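Local structure of putative antioxidant defense protein Mlr4105 (3C1L) at residues L16-T20 with A42-L48; E71-V75 with H90-V94; V77-C83 with F165-R170. The protein probably has peroxiredoxin activity, as a helical member of the AhpD-like carboxymuconolactone decarboxylase family acting in antioxidant defence. One frame throughout, in Å; residues are numbered along the deposited sequence.

Contact 1: L16-T20 with A42-L48; sequences LSEPT and AFDDKKL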
# COMPACT_ATOMS: atom_id res chain seq x y z
N LEU B 16 -3.99 11.08 -42.70
CA LEU B 16 -2.93 10.10 -42.60
C LEU B 16 -1.99 10.27 -43.78
O LEU B 16 -2.43 10.58 -44.88
CB LEU B 16 -3.52 8.69 -42.65
CG LEU B 16 -4.48 8.29 -41.54
CD1 LEU B 16 -5.04 6.92 -41.87
CD2 LEU B 16 -3.77 8.29 -40.19
N SER B 17 -0.70 10.07 -43.54
CA SER B 17 0.26 10.12 -44.64
C SER B 17 -0.03 8.94 -45.52
O SER B 17 -0.62 7.97 -45.08
CB SER B 17 1.69 10.04 -44.12
OG SER B 17 1.92 8.90 -43.29
N GLU B 18 0.36 9.01 -46.79
CA GLU B 18 0.16 7.88 -47.69
C GLU B 18 0.87 6.58 -47.25
O GLU B 18 0.33 5.48 -47.47
CB GLU B 18 0.55 8.25 -49.11
CG GLU B 18 -0.59 8.97 -49.84
CD GLU B 18 -1.83 8.09 -49.98
OE1 GLU B 18 -1.79 6.89 -49.60
OE2 GLU B 18 -2.85 8.61 -50.48
N PRO B 19 2.08 6.69 -46.66
CA PRO B 19 2.72 5.58 -45.99
C PRO B 19 1.91 4.94 -44.87
O PRO B 19 1.91 3.72 -44.74
CB PRO B 19 4.00 6.22 -45.44
CG PRO B 19 4.33 7.27 -46.40
CD PRO B 19 3.06 7.73 -47.03
N THR B 20 1.22 5.73 -44.07
CA THR B 20 0.42 5.20 -42.97
C THR B 20 -0.87 4.54 -43.43
O THR B 20 -1.26 3.49 -42.93
CB THR B 20 0.11 6.28 -41.96
OG1 THR B 20 1.36 6.71 -41.40
CG2 THR B 20 -0.82 5.79 -40.83
N ALA B 42 -1.02 7.98 -34.98
CA ALA B 42 -0.98 8.36 -36.40
C ALA B 42 -0.98 9.87 -36.64
O ALA B 42 -0.82 10.31 -37.78
CB ALA B 42 -2.11 7.71 -37.16
N PHE B 43 -1.14 10.68 -35.59
CA PHE B 43 -1.06 12.16 -35.73
C PHE B 43 0.38 12.61 -36.01
O PHE B 43 0.61 13.75 -36.40
CB PHE B 43 -1.60 12.88 -34.48
CG PHE B 43 -0.72 12.71 -33.23
CD1 PHE B 43 0.36 13.55 -32.98
CD2 PHE B 43 -0.99 11.73 -32.31
CE1 PHE B 43 1.14 13.40 -31.86
CE2 PHE B 43 -0.19 11.57 -31.16
CZ PHE B 43 0.87 12.41 -30.95
N ASP B 44 1.34 11.70 -35.81
CA ASP B 44 2.76 11.93 -36.04
C ASP B 44 3.46 10.63 -36.53
O ASP B 44 3.72 9.73 -35.74
CB ASP B 44 3.36 12.39 -34.70
CG ASP B 44 4.70 13.08 -34.84
OD1 ASP B 44 5.40 12.90 -35.85
OD2 ASP B 44 5.05 13.85 -33.92
N ASP B 45 3.76 10.51 -37.82
CA ASP B 45 4.38 9.29 -38.37
C ASP B 45 5.69 8.97 -37.68
O ASP B 45 6.20 7.86 -37.80
CB ASP B 45 4.68 9.45 -39.88
CG ASP B 45 3.47 9.20 -40.77
OD1 ASP B 45 2.34 9.08 -40.24
OD2 ASP B 45 3.66 9.14 -42.02
N LYS B 46 6.26 9.98 -37.03
CA LYS B 46 7.53 9.90 -36.31
C LYS B 46 7.36 9.05 -35.08
O LYS B 46 8.14 8.14 -34.82
CB LYS B 46 7.97 11.32 -35.90
CG LYS B 46 9.46 11.53 -35.69
CD LYS B 46 9.90 12.91 -36.23
CE LYS B 46 11.45 13.01 -36.34
NZ LYS B 46 11.96 14.28 -37.01
N LYS B 47 6.31 9.37 -34.33
CA LYS B 47 5.95 8.64 -33.15
C LYS B 47 5.47 7.21 -33.49
O LYS B 47 5.89 6.24 -32.87
CB LYS B 47 4.85 9.41 -32.40
CG LYS B 47 5.22 10.82 -31.98
CD LYS B 47 4.34 11.31 -30.82
CE LYS B 47 4.60 12.75 -30.39
NZ LYS B 47 5.97 13.24 -30.64
N LEU B 48 4.57 7.08 -34.47
CA LEU B 48 4.04 5.79 -34.90
C LEU B 48 5.18 4.85 -35.24
O LEU B 48 5.23 3.73 -34.74
CB LEU B 48 3.10 6.00 -36.11
CG LEU B 48 2.36 4.82 -36.74
CD1 LEU B 48 1.45 4.14 -35.71
CD2 LEU B 48 1.53 5.30 -37.96
O HOH W 1 -0.06 10.00 -40.37

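Contact 2: E71-V75 with H90-V94; sequences EMIAV and HGAAV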
# COMPACT_ATOMS: atom_id res chain seq x y z
N GLU B 71 3.66 -12.25 -24.30
CA GLU B 71 2.23 -11.93 -24.11
C GLU B 71 1.74 -12.28 -22.70
O GLU B 71 0.83 -11.62 -22.18
CB GLU B 71 1.35 -12.63 -25.14
CG GLU B 71 1.59 -12.20 -26.56
CD GLU B 71 1.01 -10.82 -26.92
OE1 GLU B 71 0.41 -10.16 -26.04
OE2 GLU B 71 1.16 -10.40 -28.08
N MSE B 72 2.30 -13.32 -22.07
CA MSE B 72 1.94 -13.65 -20.66
C MSE B 72 2.45 -12.63 -19.70
O MSE B 72 1.77 -12.26 -18.74
CB MSE B 72 2.45 -15.04 -20.21
CG MSE B 72 1.59 -16.20 -20.70
SE MSE B 72 2.26 -18.00 -20.21
CE MSE B 72 2.94 -17.73 -18.50
N ILE B 73 3.66 -12.13 -19.95
CA ILE B 73 4.19 -11.07 -19.11
C ILE B 73 3.31 -9.85 -19.30
O ILE B 73 2.95 -9.22 -18.33
CB ILE B 73 5.67 -10.73 -19.41
CG1 ILE B 73 6.60 -11.94 -19.09
CG2 ILE B 73 6.11 -9.49 -18.61
CD1 ILE B 73 7.92 -11.78 -19.76
N ALA B 74 2.94 -9.52 -20.54
CA ALA B 74 2.11 -8.34 -20.84
C ALA B 74 0.82 -8.36 -20.05
O ALA B 74 0.43 -7.38 -19.38
CB ALA B 74 1.81 -8.28 -22.36
N VAL B 75 0.15 -9.51 -20.10
CA VAL B 75 -1.13 -9.65 -19.43
C VAL B 75 -1.02 -9.68 -17.86
O VAL B 75 -1.91 -9.16 -17.18
CB VAL B 75 -1.88 -10.90 -19.94
CG1 VAL B 75 -3.16 -11.06 -19.16
CG2 VAL B 75 -2.16 -10.82 -21.48
N HIS B 90 -4.06 -8.15 -25.34
CA HIS B 90 -3.04 -9.16 -25.06
C HIS B 90 -3.66 -10.41 -24.43
O HIS B 90 -3.13 -11.50 -24.60
CB HIS B 90 -1.90 -8.54 -24.27
CG HIS B 90 -1.23 -7.42 -25.02
ND1 HIS B 90 -0.38 -7.63 -26.09
CD2 HIS B 90 -1.37 -6.08 -24.93
CE1 HIS B 90 0.01 -6.48 -26.58
NE2 HIS B 90 -0.58 -5.52 -25.89
N GLY B 91 -4.79 -10.26 -23.75
CA GLY B 91 -5.66 -11.39 -23.44
C GLY B 91 -6.02 -12.20 -24.68
O GLY B 91 -5.85 -13.42 -24.69
N ALA B 92 -6.47 -11.50 -25.72
CA ALA B 92 -6.80 -12.10 -27.04
C ALA B 92 -5.59 -12.76 -27.69
O ALA B 92 -5.73 -13.80 -28.27
CB ALA B 92 -7.41 -11.06 -27.97
N ALA B 93 -4.42 -12.16 -27.55
CA ALA B 93 -3.17 -12.74 -28.06
C ALA B 93 -2.77 -14.04 -27.31
O ALA B 93 -2.34 -15.02 -27.91
CB ALA B 93 -2.04 -11.65 -28.01
N VAL B 94 -2.96 -14.06 -25.99
CA VAL B 94 -2.71 -15.28 -25.20
C VAL B 94 -3.67 -16.46 -25.58
O VAL B 94 -3.21 -17.57 -25.76
CB VAL B 94 -2.76 -14.95 -23.68
CG1 VAL B 94 -3.08 -16.18 -22.82
CG2 VAL B 94 -1.44 -14.26 -23.21

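Contact 3: V77-C83 with F165-R170; sequences VSSINHC and FNMSNR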
# COMPACT_ATOMS: atom_id res chain seq x y z
N VAL B 77 1.23 -8.16 -15.99
CA VAL B 77 1.47 -6.80 -15.60
C VAL B 77 0.21 -5.93 -15.74
O VAL B 77 -0.14 -5.20 -14.85
CB VAL B 77 2.56 -6.17 -16.46
CG1 VAL B 77 2.58 -4.61 -16.22
CG2 VAL B 77 3.86 -6.85 -16.22
N SER B 78 -0.47 -6.05 -16.88
CA SER B 78 -1.74 -5.37 -17.16
C SER B 78 -2.88 -5.71 -16.20
O SER B 78 -3.76 -4.87 -15.94
CB SER B 78 -2.18 -5.71 -18.59
OG SER B 78 -1.26 -5.25 -19.55
N SER B 79 -2.84 -6.94 -15.67
CA SER B 79 -3.78 -7.39 -14.63
C SER B 79 -3.57 -6.68 -13.30
O SER B 79 -4.49 -6.20 -12.66
CB SER B 79 -3.61 -8.89 -14.39
OG SER B 79 -4.64 -9.32 -13.53
N ILE B 80 -2.32 -6.57 -12.90
CA ILE B 80 -1.95 -5.81 -11.69
C ILE B 80 -2.38 -4.34 -11.79
O ILE B 80 -2.86 -3.78 -10.82
CB ILE B 80 -0.45 -5.92 -11.47
CG1 ILE B 80 -0.09 -7.37 -11.12
CG2 ILE B 80 0.00 -5.09 -10.32
CD1 ILE B 80 1.37 -7.67 -11.24
N ASN B 81 -2.22 -3.73 -12.97
CA ASN B 81 -2.50 -2.30 -13.14
C ASN B 81 -3.91 -2.04 -13.63
O ASN B 81 -4.31 -0.90 -13.81
CB ASN B 81 -1.50 -1.66 -14.09
CG ASN B 81 -0.05 -1.66 -13.56
OD1 ASN B 81 0.22 -1.50 -12.35
ND2 ASN B 81 0.88 -1.74 -14.48
N HIS B 82 -4.68 -3.10 -13.79
CA HIS B 82 -6.07 -3.00 -14.21
C HIS B 82 -6.24 -2.23 -15.52
O HIS B 82 -7.09 -1.38 -15.63
CB HIS B 82 -6.98 -2.43 -13.10
CG HIS B 82 -7.10 -3.32 -11.89
ND1 HIS B 82 -7.74 -4.55 -11.91
CD2 HIS B 82 -6.62 -3.17 -10.63
CE1 HIS B 82 -7.68 -5.08 -10.71
NE2 HIS B 82 -7.01 -4.27 -9.92
N CYS B 83 -5.42 -2.57 -16.53
CA CYS B 83 -5.47 -1.90 -17.81
C CYS B 83 -6.44 -2.57 -18.79
O CYS B 83 -6.15 -3.61 -19.33
CB CYS B 83 -4.09 -1.87 -18.47
SG CYS B 83 -4.14 -0.91 -20.07
N PHE B 165 5.22 -2.65 -20.58
CA PHE B 165 3.80 -2.69 -20.20
C PHE B 165 3.37 -1.82 -19.07
O PHE B 165 2.25 -1.30 -19.05
CB PHE B 165 3.30 -4.14 -20.12
CG PHE B 165 3.05 -4.70 -21.51
CD1 PHE B 165 1.89 -4.37 -22.17
CD2 PHE B 165 4.04 -5.31 -22.20
CE1 PHE B 165 1.68 -4.78 -23.46
CE2 PHE B 165 3.85 -5.73 -23.48
CZ PHE B 165 2.65 -5.45 -24.13
N ASN B 166 4.27 -1.60 -18.13
CA ASN B 166 4.09 -0.55 -17.17
C ASN B 166 3.99 0.85 -17.80
O ASN B 166 3.28 1.69 -17.30
CB ASN B 166 5.20 -0.62 -16.15
CG ASN B 166 4.89 -1.65 -15.09
OD1 ASN B 166 4.12 -1.35 -14.20
ND2 ASN B 166 5.40 -2.89 -15.25
N MSE B 167 4.69 1.07 -18.91
CA MSE B 167 4.55 2.30 -19.65
C MSE B 167 3.23 2.32 -20.42
O MSE B 167 2.55 3.32 -20.40
CB MSE B 167 5.73 2.53 -20.63
CG MSE B 167 5.40 3.51 -21.75
SE MSE B 167 6.91 3.87 -22.87
CE MSE B 167 6.20 5.59 -23.50
N SER B 168 2.97 1.25 -21.15
CA SER B 168 1.82 1.09 -22.03
C SER B 168 0.51 1.23 -21.27
O SER B 168 -0.45 1.86 -21.77
CB SER B 168 1.80 -0.33 -22.67
OG SER B 168 2.87 -0.55 -23.57
N ASN B 169 0.45 0.54 -20.12
CA ASN B 169 -0.73 0.60 -19.23
C ASN B 169 -1.01 2.04 -18.79
O ASN B 169 -2.13 2.42 -18.59
CB ASN B 169 -0.51 -0.21 -17.93
CG ASN B 169 -0.47 -1.75 -18.14
OD1 ASN B 169 -0.12 -2.46 -17.22
ND2 ASN B 169 -0.82 -2.23 -19.32
N ARG B 170 0.04 2.81 -18.61
CA ARG B 170 -0.09 4.16 -18.08
C ARG B 170 -0.51 5.10 -19.21
O ARG B 170 -1.33 5.98 -19.01
CB ARG B 170 1.19 4.60 -17.35
CG ARG B 170 1.33 3.87 -16.02
CD ARG B 170 2.57 4.19 -15.26
NE ARG B 170 2.52 3.69 -13.86
CZ ARG B 170 2.84 2.46 -13.46
NH1 ARG B 170 3.24 1.54 -14.33
NH2 ARG B 170 2.74 2.14 -12.19
O HOH W 2 2.51 -0.63 -11.40

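Contact 1: L16-T20 with A42-L48
A42 meets L16 through methyl groups: L16 CD2 stands 3.5 Å from A42 CB, the one apolar side-chain pair that the loops ahead of the two helices contribute. What follows is a meeting of two helix starts in an all-helical chain, the first turn of helix 18-31 lying beside that of helix 45-60, with an N-cap residue at the head of each, S17 and D44. The backbone of A42 takes part as well: its O accepts at 2.7 Å from a water that also donates to D45 OD1 and accepts from S17 N, so a single solvent molecule ties both chain segments together. F43 points away from segment 16-20 and sets its ring edge-to-face with W156 of the second subunit. D44 works within its own segment, where OD1 caps the helix by taking the N-H of K46 at 3.3 Å. Its other oxygen, OD2, forms a long salt bridge with K47 NZ, which has a second acidic partner in D57 of the second subunit. D45 then carries the polar link across the contact. T20 OG1 donates to D45 OD1 over 2.8 Å, arriving from above the carboxylate, 49° out of its plane, while the bridging water lies 2.6 Å from the same D45 OD1. Two donors thus grip one oxygen, and the nearby starts of both helices would probably favour the negative form of this carboxylate. The modelled approach of S17 OG to D45 is too close to be trusted, which leaves its capping of T20 N doubtful. One turn into the helix, L48 has CG anti to its backbone nitrogen (chi1 -178°), and it reaches T20 tip to tip, with L48 CD2 3.7 Å from T20 CG2.

Contact 2: E71-V75 with H90-V94
E71 and H90 are brought together by two side-chain bends: each has CG anti to its own carbonyl carbon, and the E71 chain folds again at chi2 (-76°), which turns its carboxylate back toward helix 84-98. The two side chains cross at about a right angle, and H90 ND1 donates to E71 OE1 over 2.7 Å with an N-H...O angle of 147°. The oxygen uses its syn lone pair and sits close to the plane of the imidazole, at the ring edge. This bond fixes which ring nitrogen faces the glutamate and points NE2 the other way, where it makes a weak hydrogen bond to a bound PEG molecule. A93 supports the carboxylate from one face: its CB lies 3.3 Å from E71 CD, almost directly above the group, so flat acid and methyl are in close contact.

Beside the polar pair the interface is apolar. V75 CG2 presses on the backbone of the other helix, 3.3 Å from H90 C and 3.5 Å from G91 N. V94 CG2 packs next to it, 3.8 Å from E71 CB and 3.9 Å from V75 CG2, while A74 CB approaches the H90 ring obliquely. The short helix axes pass 9.0 Å apart with their directions 144° from parallel, a roughly antiparallel pairing. Y55 and M59 of helix 45-60 pack against E71, and L107 closes on V75 and V94.

A glutamate twelve residues before the first of two cysteines, C83 and another three positions on, with a histidine four residues further, is the Glu-Cys-Cys-His pattern of AhpD. By that likeness the E71-H90 pair probably belongs to the proton relay of a redox-active cysteine site.

Contact 3: V77-C83 with F165-R170
N169 and N81 interlock through their amides, whose planes stand 83° apart. N81 ND2 donates to N169 OD1 over 3.0 Å, on a lone pair in the carbonyl plane, and its second N-H reaches N166 OD1 at 3.3 Å, from above that carbonyl plane. Both N81 protons are therefore used. N169 is held at both ends of its amide: OD1 by N81, and ND2, which donates to S78 OG at 3.1 Å with an N-H...O angle of 165°, S78 OG also being bonded to A74 O. C83 CB packs over one face of the N169 amide, 3.4 Å from N169 ND2.

N81 directly precedes H82, which leaves helical geometry with positive phi in a Schellman motif, and C83 then N-caps helix 84-98. C83 is the first cysteine of the AhpD-like Cys-X-X-Cys sequence, and C86 of that sequence packs against S78 and N169.

N166 OD1 takes a second donor, R170 NH1 at 3.0 Å, in plane and on a lone pair; the same NH1 also bonds N166 O. The N166 ND2 protons are answered by A162 O and T131 OG1. A water lies 2.6 Å from N81 OD1 and 2.9 Å from R170 NH2, joining these two side chains. The rest of the guanidinium looks across the subunit boundary: NE donates to L130 O and NH2 to T131 O, both of the second subunit.

In the fold
Contacts 2 and 3 form one neighbourhood. Both draw on helix 67-80, and their centres are about 11 Å apart, with H90 NE2 only 3.4 Å from F165 CE1 and A74 CB likewise 3.4 Å from F165 CZ. A PEG molecule, probably from the crystallisation liquor, lies about 3 Å from the H90 side chain and about 4 Å from that of F165, which is consistent with a pocket beside the probable cysteine site that begins at C83. Contact 1 stands apart: its centre is 26 Å from that of contact 2 and 25 Å from that of contact 3, without touching either. It nevertheless shares with contact 3 a border on the second subunit.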